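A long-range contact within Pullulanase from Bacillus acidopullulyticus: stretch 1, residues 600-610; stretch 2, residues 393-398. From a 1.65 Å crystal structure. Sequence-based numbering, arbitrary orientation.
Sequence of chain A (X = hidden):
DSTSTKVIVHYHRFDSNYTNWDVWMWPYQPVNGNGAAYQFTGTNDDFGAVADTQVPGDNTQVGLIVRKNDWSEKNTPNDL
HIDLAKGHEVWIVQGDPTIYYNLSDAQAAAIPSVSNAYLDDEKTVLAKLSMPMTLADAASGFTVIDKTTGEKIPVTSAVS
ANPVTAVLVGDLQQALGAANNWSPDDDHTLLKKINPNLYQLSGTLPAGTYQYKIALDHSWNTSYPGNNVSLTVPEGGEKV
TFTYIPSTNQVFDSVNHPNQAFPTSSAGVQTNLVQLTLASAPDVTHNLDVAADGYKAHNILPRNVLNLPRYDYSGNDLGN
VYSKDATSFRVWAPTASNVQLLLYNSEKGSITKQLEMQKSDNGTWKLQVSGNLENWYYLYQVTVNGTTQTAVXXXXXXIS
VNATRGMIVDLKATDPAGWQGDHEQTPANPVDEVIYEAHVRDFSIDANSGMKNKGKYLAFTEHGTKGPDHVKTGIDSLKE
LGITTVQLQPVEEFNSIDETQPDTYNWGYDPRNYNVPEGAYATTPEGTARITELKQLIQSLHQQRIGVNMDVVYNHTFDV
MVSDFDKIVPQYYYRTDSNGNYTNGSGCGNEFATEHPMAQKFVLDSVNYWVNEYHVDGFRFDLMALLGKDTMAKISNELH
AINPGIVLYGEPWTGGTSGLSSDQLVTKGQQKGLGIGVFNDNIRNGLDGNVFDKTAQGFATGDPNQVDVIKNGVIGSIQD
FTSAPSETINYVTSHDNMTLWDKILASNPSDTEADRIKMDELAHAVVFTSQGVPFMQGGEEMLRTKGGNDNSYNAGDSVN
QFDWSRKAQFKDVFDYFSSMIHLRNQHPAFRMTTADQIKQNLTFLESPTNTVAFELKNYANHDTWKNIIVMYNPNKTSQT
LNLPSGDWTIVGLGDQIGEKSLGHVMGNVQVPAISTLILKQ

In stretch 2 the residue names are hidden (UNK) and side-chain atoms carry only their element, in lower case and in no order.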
ATOM      1  N   GLN A 600      -9.074   8.573  -6.304  1.00 12.26           N
ATOM      2  CA  GLN A 600      -9.194   8.331  -4.862  1.00 13.11           C
ATOM      3  C   GLN A 600     -10.617   7.890  -4.483  1.00 14.23           C
ATOM      4  O   GLN A 600     -10.797   6.948  -3.704  1.00 14.24           O
ATOM      5  CB  GLN A 600      -8.796   9.584  -4.064  1.00 15.84           C
ATOM      6  CG  GLN A 600      -8.726   9.366  -2.530  1.00 16.31           C
ATOM      7  CD  GLN A 600      -8.583  10.688  -1.792  1.00 16.56           C
ATOM      8  OE1 GLN A 600      -9.496  11.511  -1.804  1.00 18.57           O
ATOM      9  NE2 GLN A 600      -7.426  10.904  -1.169  1.00 16.44           N
ATOM     10  N   LYS A 601     -11.623   8.580  -5.020  1.00 12.21           N
ATOM     11  CA  LYS A 601     -13.020   8.211  -4.766  1.00 12.58           C
ATOM     12  C   LYS A 601     -13.318   6.779  -5.198  1.00 13.23           C
ATOM     13  O   LYS A 601     -14.046   6.073  -4.494  1.00 13.43           O
ATOM     14  CB  LYS A 601     -13.981   9.190  -5.455  1.00 12.15           C
ATOM     15  CG  LYS A 601     -15.465   8.785  -5.320  1.00 14.71           C
ATOM     16  CD  LYS A 601     -16.370   9.807  -5.996  1.00 17.47           C
ATOM     17  CE  LYS A 601     -17.830   9.333  -6.085  1.00 18.97           C
ATOM     18  NZ  LYS A 601     -18.335   8.735  -4.801  1.00 20.14           N
ATOM     19  N   PHE A 602     -12.742   6.344  -6.325  1.00 12.82           N
ATOM     20  CA  PHE A 602     -12.942   4.980  -6.786  1.00 11.58           C
ATOM     21  C   PHE A 602     -12.488   3.972  -5.719  1.00 12.46           C
ATOM     22  O   PHE A 602     -13.164   2.970  -5.456  1.00 13.73           O
ATOM     23  CB  PHE A 602     -12.196   4.697  -8.108  1.00 13.09           C
ATOM     24  CG  PHE A 602     -12.271   3.248  -8.515  1.00 13.46           C
ATOM     25  CD1 PHE A 602     -13.379   2.783  -9.217  1.00 12.94           C
ATOM     26  CD2 PHE A 602     -11.281   2.321  -8.124  1.00 12.53           C
ATOM     27  CE1 PHE A 602     -13.498   1.434  -9.566  1.00 14.54           C
ATOM     28  CE2 PHE A 602     -11.404   0.976  -8.471  1.00 11.76           C
ATOM     29  CZ  PHE A 602     -12.515   0.541  -9.191  1.00 12.31           C
ATOM     30  N   VAL A 603     -11.325   4.229  -5.133  1.00 11.58           N
ATOM     31  CA  VAL A 603     -10.797   3.343  -4.096  1.00 12.73           C
ATOM     32  C   VAL A 603     -11.676   3.398  -2.847  1.00 10.69           C
ATOM     33  O   VAL A 603     -12.032   2.352  -2.284  1.00 10.02           O
ATOM     34  CB  VAL A 603      -9.316   3.679  -3.763  1.00 13.30           C
ATOM     35  CG1 VAL A 603      -8.800   2.809  -2.589  1.00 14.25           C
ATOM     36  CG2 VAL A 603      -8.456   3.458  -4.999  1.00 14.14           C
ATOM     37  N   LEU A 604     -12.016   4.603  -2.399  1.00 11.55           N
ATOM     38  CA  LEU A 604     -12.869   4.728  -1.223  1.00 11.44           C
ATOM     39  C   LEU A 604     -14.215   4.032  -1.418  1.00 13.45           C
ATOM     40  O   LEU A 604     -14.688   3.327  -0.522  1.00 12.36           O
ATOM     41  CB  LEU A 604     -13.092   6.206  -0.869  1.00 10.98           C
ATOM     42  CG  LEU A 604     -11.845   6.943  -0.363  1.00 14.47           C
ATOM     43  CD1 LEU A 604     -12.029   8.471  -0.502  1.00 19.51           C
ATOM     44  CD2 LEU A 604     -11.559   6.558   1.078  1.00 15.54           C
ATOM     45  N   ASP A 605     -14.844   4.251  -2.573  1.00 12.66           N
ATOM     46  CA  ASP A 605     -16.126   3.592  -2.854  1.00 13.31           C
ATOM     47  C   ASP A 605     -15.955   2.063  -2.830  1.00 11.70           C
ATOM     48  O   ASP A 605     -16.805   1.346  -2.295  1.00 11.63           O
ATOM     49  CB  ASP A 605     -16.685   4.001  -4.211  1.00 14.37           C
ATOM     50  CG  ASP A 605     -17.208   5.431  -4.235  1.00 14.48           C
ATOM     51  OD1 ASP A 605     -17.411   6.036  -3.176  1.00 15.31           O
ATOM     52  OD2 ASP A 605     -17.419   5.940  -5.342  1.00 13.80           O
ATOM     53  N   SER A 606     -14.844   1.585  -3.393  1.00 10.62           N
ATOM     54  CA  SER A 606     -14.602   0.134  -3.461  1.00  9.67           C
ATOM     55  C   SER A 606     -14.467  -0.506  -2.072  1.00 10.07           C
ATOM     56  O   SER A 606     -15.117  -1.509  -1.788  1.00  9.47           O
ATOM     57  CB  SER A 606     -13.369  -0.183  -4.302  1.00 10.81           C
ATOM     58  OG  SER A 606     -13.267  -1.589  -4.492  1.00 11.11           O
ATOM     59  N   VAL A 607     -13.632   0.061  -1.204  1.00 10.79           N
ATOM     60  CA  VAL A 607     -13.433  -0.564   0.117  1.00  9.81           C
ATOM     61  C   VAL A 607     -14.736  -0.478   0.934  1.00 11.26           C
ATOM     62  O   VAL A 607     -15.071  -1.401   1.665  1.00 12.44           O
ATOM     63  CB  VAL A 607     -12.201  -0.025   0.906  1.00 11.46           C
ATOM     64  CG1 VAL A 607     -10.896  -0.438   0.219  1.00 11.86           C
ATOM     65  CG2 VAL A 607     -12.268   1.493   1.103  1.00 13.92           C
ATOM     66  N   ASN A 608     -15.485   0.608   0.776  1.00 11.89           N
ATOM     67  CA  ASN A 608     -16.795   0.690   1.433  1.00 11.72           C
ATOM     68  C   ASN A 608     -17.728  -0.411   0.957  1.00 10.88           C
ATOM     69  O   ASN A 608     -18.445  -0.997   1.763  1.00 12.50           O
ATOM     70  CB  ASN A 608     -17.450   2.050   1.210  1.00 11.63           C
ATOM     71  CG  ASN A 608     -17.000   3.078   2.234  1.00 18.66           C
ATOM     72  OD1 ASN A 608     -17.543   3.150   3.338  1.00 25.05           O
ATOM     73  ND2 ASN A 608     -16.005   3.874   1.872  1.00 23.29           N
ATOM     74  N   TYR A 609     -17.709  -0.668  -0.352  1.00 11.08           N
ATOM     75  CA  TYR A 609     -18.576  -1.682  -0.961  1.00 10.86           C
ATOM     76  C   TYR A 609     -18.215  -3.069  -0.412  1.00 11.13           C
ATOM     77  O   TYR A 609     -19.117  -3.844  -0.042  1.00 10.95           O
ATOM     78  CB  TYR A 609     -18.455  -1.672  -2.497  1.00 10.59           C
ATOM     79  CG  TYR A 609     -19.132  -2.860  -3.146  1.00 10.00           C
ATOM     80  CD1 TYR A 609     -20.537  -2.968  -3.170  1.00 13.64           C
ATOM     81  CD2 TYR A 609     -18.383  -3.889  -3.722  1.00 12.21           C
ATOM     82  CE1 TYR A 609     -21.167  -4.064  -3.778  1.00 10.90           C
ATOM     83  CE2 TYR A 609     -19.004  -5.002  -4.319  1.00 14.09           C
ATOM     84  CZ  TYR A 609     -20.398  -5.080  -4.341  1.00 10.67           C
ATOM     85  OH  TYR A 609     -21.014  -6.175  -4.912  1.00 11.03           O
ATOM     86  N   TRP A 610     -16.921  -3.396  -0.377  1.00 10.58           N
ATOM     87  CA  TRP A 610     -16.520  -4.708   0.143  1.00 11.80           C
ATOM     88  C   TRP A 610     -16.924  -4.914   1.613  1.00 11.86           C
ATOM     89  O   TRP A 610     -17.399  -5.991   2.004  1.00 10.84           O
ATOM     90  CB  TRP A 610     -15.020  -4.958  -0.080  1.00 10.46           C
ATOM     91  CG  TRP A 610     -14.759  -5.347  -1.510  1.00 10.06           C
ATOM     92  CD1 TRP A 610     -14.353  -4.521  -2.519  1.00 12.47           C
ATOM     93  CD2 TRP A 610     -14.958  -6.639  -2.100  1.00  8.44           C
ATOM     94  NE1 TRP A 610     -14.251  -5.221  -3.702  1.00 10.15           N
ATOM     95  CE2 TRP A 610     -14.625  -6.526  -3.474  1.00  9.37           C
ATOM     96  CE3 TRP A 610     -15.384  -7.887  -1.599  1.00  8.78           C
ATOM     97  CZ2 TRP A 610     -14.688  -7.616  -4.363  1.00  9.65           C
ATOM     98  CZ3 TRP A 610     -15.443  -8.989  -2.483  1.00  8.57           C
ATOM     99  CH2 TRP A 610     -15.095  -8.836  -3.856  1.00 10.42           C
ATOM    100  N   UNK A 393     -17.902  -1.283 -17.000  1.00 10.26           N
ATOM    101  CA  UNK A 393     -18.073  -0.363 -15.893  1.00 11.85           C
ATOM    102  C   UNK A 393     -17.081  -0.695 -14.759  1.00 11.45           C
ATOM    103  O   UNK A 393     -17.135  -1.795 -14.225  1.00 11.85           O
ATOM    104  o   UNK A 393     -21.167   0.914 -14.408  1.00 13.79           O
ATOM    105  o   UNK A 393     -19.067   1.309 -13.885  1.00 13.81           O
ATOM    106  c   UNK A 393     -19.931   0.647 -14.483  1.00 13.91           C
ATOM    107  c   UNK A 393     -19.498  -0.508 -15.368  1.00 12.09           C
ATOM    108  N   UNK A 394     -16.196   0.259 -14.380  1.00 12.46           N
ATOM    109  CA  UNK A 394     -15.292   0.010 -13.240  1.00 10.73           C
ATOM    110  C   UNK A 394     -16.047  -0.317 -11.946  1.00 12.40           C
ATOM    111  O   UNK A 394     -15.481  -0.940 -11.036  1.00 11.66           O
ATOM    112  c   UNK A 394     -14.501   1.881 -14.488  1.00 14.76           C
ATOM    113  c   UNK A 394     -15.898   1.562 -15.014  1.00 11.73           C
ATOM    114  c   UNK A 394     -14.546   1.345 -13.092  1.00 11.70           C
ATOM    115  N   UNK A 395     -17.308   0.106 -11.875  1.00 12.01           N
ATOM    116  CA  UNK A 395     -18.152  -0.157 -10.715  1.00 11.53           C
ATOM    117  C   UNK A 395     -19.032  -1.411 -10.835  1.00 11.86           C
ATOM    118  O   UNK A 395     -19.849  -1.639  -9.952  1.00 12.10           O
ATOM    119  c   UNK A 395     -18.510   2.385  -8.300  1.00 10.71           C
ATOM    120  c   UNK A 395     -16.785   4.096  -9.702  1.00 11.75           C
ATOM    121  c   UNK A 395     -18.324   2.189  -9.681  1.00 11.11           C
ATOM    122  c   UNK A 395     -19.036   1.069 -10.407  1.00 13.66           C
ATOM    123  c   UNK A 395     -17.845   3.427  -7.619  1.00 10.54           C
ATOM    124  o   UNK A 395     -16.308   5.283  -7.692  1.00 13.49           O
ATOM    125  c   UNK A 395     -17.450   3.050 -10.363  1.00 15.55           C
ATOM    126  c   UNK A 395     -16.989   4.281  -8.340  1.00 12.72           C
ATOM    127  N   UNK A 396     -18.889  -2.205 -11.906  1.00 10.35           N
ATOM    128  CA  UNK A 396     -19.693  -3.422 -12.065  1.00 11.92           C
ATOM    129  C   UNK A 396     -19.478  -4.354 -10.869  1.00 12.39           C
ATOM    130  O   UNK A 396     -18.342  -4.487 -10.384  1.00 12.10           O
ATOM    131  c   UNK A 396     -19.305  -4.169 -13.368  1.00 13.09           C
ATOM    132  N   UNK A 397     -20.559  -5.028 -10.448  1.00 10.90           N
ATOM    133  CA  UNK A 397     -20.519  -5.958  -9.323  1.00 10.47           C
ATOM    134  C   UNK A 397     -20.476  -7.420  -9.743  1.00 11.01           C
ATOM    135  O   UNK A 397     -20.290  -8.294  -8.892  1.00 11.20           O
ATOM    136  c   UNK A 397     -20.795  -3.545  -7.530  1.00 11.13           C
ATOM    137  c   UNK A 397     -21.727  -5.770  -8.396  1.00 10.92           C
ATOM    138  c   UNK A 397     -20.378  -1.401  -6.364  1.00 11.59           C
ATOM    139  c   UNK A 397     -22.036  -4.335  -7.983  1.00 11.77           C
ATOM    140  n   UNK A 397     -21.209  -2.358  -6.769  1.00 12.39           N
ATOM    141  n   UNK A 397     -20.839  -0.383  -5.647  1.00 18.36           N
ATOM    142  n   UNK A 397     -19.087  -1.455  -6.661  1.00 14.23           N
ATOM    143  N   UNK A 398     -20.703  -7.679 -11.032  1.00 10.35           N
ATOM    144  CA  UNK A 398     -20.665  -9.019 -11.626  1.00 11.68           C
ATOM    145  C   UNK A 398     -20.322  -8.844 -13.118  1.00  9.36           C
ATOM    146  O   UNK A 398     -20.369  -7.712 -13.639  1.00 10.96           O
ATOM    147  c   UNK A 398     -22.008  -9.720 -11.446  1.00  9.63           C
TER
HETATM  148  O   HOH W   1     -19.476  -7.863  -6.384  1.00  9.24           O

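Position 393 carries four side-chain atoms, two carbons with the second bearing two oxygens: a short carboxylate. It makes no contact with the helix of stretch 1, and one oxygen instead accepts a hydrogen bond of 2.9 Å from the backbone N of position 395. A carboxylate on a single methylene is aspartate, so this is Asp393, and OD1 is the acceptor.

At position 394 three side-chain carbons close a ring onto the backbone nitrogen. The CA-to-CB bond points toward the helix, and CB of position 394 lies 3.7 Å from CE1 of Phe602. Only proline has such a ring, so this is Pro394. The same CE1 comes within 3.4 Å of the backbone O of Pro394, which sits near the plane of the phenyl ring, at its edge.

Position 395 has one carbon leading to a ring of six carbons, with a single oxygen on the ring atom farthest from the backbone. That oxygen is 2.7 Å from OD2 of Asp605, and the edge of the Phe602 ring is directed at the face of this one, with centroids 5.4 Å apart and planes at 84°. A hydroxylated six-membered ring is tyrosine. The hydroxyl of Tyr395 donates to Asp605, whose carboxylate is also held by Lys601 one helical turn earlier, in a salt bridge with NZ of Lys601 3.0 Å from OD2 of Asp605.

Position 396 has one side-chain carbon, out of reach of the helix. It is Ala396, and its N bonds to O of Asp393 at 2.9 Å, closing a type I turn.

Position 397 extends through three carbons and a nitrogen to a carbon bearing two more nitrogens. This planar group lies flat on the ring of Tyr609, with centres 3.7 Å apart and planes at 10°. Such a guanidinium belongs to arginine. In Arg397, CZ stands over the ring face, favourable for a cation-pi interaction, and CD adds a CH-pi contact 3.9 Å from the ring centroid. NE approaches CE1 of Tyr609 to 3.4 Å.

Position 398 again has a single side-chain carbon, without contact to stretch 1, and is Ala398.

The contact thus joins an irregular segment to Phe602, Asp605 and Tyr609, which recur at intervals of three and four residues and so lie along one side of the helix. The turn presents Pro394 and Tyr395 to Phe602, while the tyrosine hydroxyl reaches on to Asp605; farther along, Arg397 covers Tyr609. A water extends this last pairing, donating to O of Arg397 and accepting from OH of Tyr609, each at 2.7 Å.

Stretch 2 (393-398) DPYARA
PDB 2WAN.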